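PUA domain-containing protein (Pyrococcus horikoshii, PDB 3D79) is of unknown function but carries a PUA domain and, like other members of that family, probably binds RNA. Local coordinates at residues Val49-Phe52 and Asp53-Thr56. Numbering follows the deposited sequence.
Sequences VAEF and DKTT
E51 and K54, both exposed, meet across the turn, where NZ of K54 donates a hydrogen bond to OE2 of E51 at 2.7 Å in a salt bridge that uses the syn lone pair of OE2. The lysine bends at chi2 (-52°), which turns its otherwise extended chain back toward E51, while CG of E51 packs 3.2 Å from O of D53. The ring of F52 and the carboxylate of D53 lie obliquely, their planes 53° apart, with CD2 of F52 3.7 Å from OD2 of D53; the same ring carbon approaches CB of T56, and helix 172-177 packs against the ring. F52 and D53 together face T56 in a classic beta bulge within the hairpin joining strands 47-51 and 56-61: O of T56 accepts from N of F52 at 3.0 Å and from N of D53 at 3.1 Å. In an Asx turn, OD1 of D53 accepts a hydrogen bond from N of T55 at 3.0 Å, and OG1 of T56, also hydrogen-bonded to NE of R70, donates to it from the opposite face of the carboxylate plane. With an alanine in place of D53 the shared acceptor is gone, which is likely to leave both donors without this partner and the turn less firmly fixed.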
ATOM      1  N   VAL A  49     -15.565  -8.938  -2.942  1.00 20.93           N
ATOM      2  CA  VAL A  49     -14.490  -8.810  -3.924  1.00 21.24           C
ATOM      3  C   VAL A  49     -15.057  -8.433  -5.288  1.00 21.37           C
ATOM      4  O   VAL A  49     -16.054  -9.009  -5.737  1.00 21.66           O
ATOM      5  CB  VAL A  49     -13.603 -10.085  -4.000  1.00 21.57           C
ATOM      6  CG1 VAL A  49     -14.438 -11.329  -4.294  1.00 22.07           C
ATOM      7  CG2 VAL A  49     -12.479  -9.914  -5.026  1.00 21.88           C
ATOM      8  N   ALA A  50     -14.424  -7.447  -5.917  1.00 21.14           N
ATOM      9  CA  ALA A  50     -14.751  -7.032  -7.277  1.00 21.43           C
ATOM     10  C   ALA A  50     -13.530  -7.200  -8.168  1.00 21.48           C
ATOM     11  O   ALA A  50     -12.395  -7.049  -7.718  1.00 21.45           O
ATOM     12  CB  ALA A  50     -15.221  -5.593  -7.295  1.00 21.22           C
ATOM     13  N   GLU A  51     -13.762  -7.531  -9.433  1.00 21.71           N
ATOM     14  CA  GLU A  51     -12.663  -7.673 -10.375  1.00 22.10           C
ATOM     15  C   GLU A  51     -12.296  -6.319 -10.962  1.00 21.97           C
ATOM     16  O   GLU A  51     -13.168  -5.568 -11.400  1.00 22.28           O
ATOM     17  CB  GLU A  51     -13.023  -8.656 -11.495  1.00 22.02           C
ATOM     18  CG  GLU A  51     -11.893  -8.887 -12.488  1.00 22.55           C
ATOM     19  CD  GLU A  51     -12.250  -9.883 -13.573  1.00 23.05           C
ATOM     20  OE1 GLU A  51     -12.354 -11.086 -13.266  1.00 24.58           O
ATOM     21  OE2 GLU A  51     -12.414  -9.457 -14.736  1.00 25.69           O
ATOM     22  N   PHE A  52     -11.002  -6.005 -10.952  1.00 21.93           N
ATOM     23  CA  PHE A  52     -10.504  -4.881 -11.733  1.00 21.90           C
ATOM     24  C   PHE A  52     -10.039  -5.390 -13.099  1.00 22.07           C
ATOM     25  O   PHE A  52     -10.487  -4.897 -14.131  1.00 22.18           O
ATOM     26  CB  PHE A  52      -9.369  -4.141 -11.021  1.00 21.69           C
ATOM     27  CG  PHE A  52      -8.736  -3.074 -11.868  1.00 21.10           C
ATOM     28  CD1 PHE A  52      -9.360  -1.839 -12.031  1.00 21.07           C
ATOM     29  CD2 PHE A  52      -7.532  -3.312 -12.528  1.00 21.59           C
ATOM     30  CE1 PHE A  52      -8.789  -0.854 -12.830  1.00 20.97           C
ATOM     31  CE2 PHE A  52      -6.959  -2.337 -13.333  1.00 21.39           C
ATOM     32  CZ  PHE A  52      -7.585  -1.106 -13.479  1.00 20.92           C
ATOM     33  N   ASP A  53      -9.124  -6.354 -13.090  1.00 22.44           N
ATOM     34  CA  ASP A  53      -8.734  -7.070 -14.314  1.00 22.87           C
ATOM     35  C   ASP A  53      -8.398  -8.527 -14.010  1.00 22.97           C
ATOM     36  O   ASP A  53      -8.691  -9.014 -12.920  1.00 23.05           O
ATOM     37  CB  ASP A  53      -7.616  -6.340 -15.085  1.00 23.05           C
ATOM     38  CG  ASP A  53      -6.269  -6.366 -14.375  1.00 23.47           C
ATOM     39  OD1 ASP A  53      -6.020  -7.229 -13.504  1.00 23.68           O
ATOM     40  OD2 ASP A  53      -5.433  -5.508 -14.722  1.00 24.96           O
ATOM     41  N   LYS A  54      -7.781  -9.225 -14.962  1.00 23.18           N
ATOM     42  CA  LYS A  54      -7.605 -10.674 -14.832  1.00 23.15           C
ATOM     43  C   LYS A  54      -6.516 -11.112 -13.848  1.00 23.21           C
ATOM     44  O   LYS A  54      -6.412 -12.299 -13.524  1.00 23.31           O
ATOM     45  CB  LYS A  54      -7.403 -11.327 -16.209  1.00 23.21           C
ATOM     46  CG  LYS A  54      -8.538 -11.053 -17.196  1.00 23.94           C
ATOM     47  CD  LYS A  54      -9.899 -11.386 -16.613  1.00 25.33           C
ATOM     48  CE  LYS A  54     -11.013 -10.889 -17.516  1.00 26.24           C
ATOM     49  NZ  LYS A  54     -12.356 -11.097 -16.892  1.00 26.95           N
ATOM     50  N   THR A  55      -5.712 -10.164 -13.373  1.00 23.12           N
ATOM     51  CA  THR A  55      -4.723 -10.472 -12.350  1.00 23.17           C
ATOM     52  C   THR A  55      -4.960  -9.674 -11.059  1.00 22.41           C
ATOM     53  O   THR A  55      -4.238  -9.857 -10.078  1.00 22.76           O
ATOM     54  CB  THR A  55      -3.268 -10.250 -12.848  1.00 23.28           C
ATOM     55  OG1 THR A  55      -3.047  -8.860 -13.115  1.00 24.39           O
ATOM     56  CG2 THR A  55      -2.986 -11.066 -14.112  1.00 23.86           C
ATOM     57  N   THR A  56      -5.984  -8.821 -11.062  1.00 21.64           N
ATOM     58  CA  THR A  56      -6.167  -7.830  -9.992  1.00 21.00           C
ATOM     59  C   THR A  56      -7.600  -7.755  -9.483  1.00 20.46           C
ATOM     60  O   THR A  56      -8.533  -7.539 -10.254  1.00 20.58           O
ATOM     61  CB  THR A  56      -5.747  -6.422 -10.464  1.00 21.04           C
ATOM     62  OG1 THR A  56      -4.468  -6.492 -11.106  1.00 21.70           O
ATOM     63  CG2 THR A  56      -5.668  -5.448  -9.283  1.00 20.70           C
TER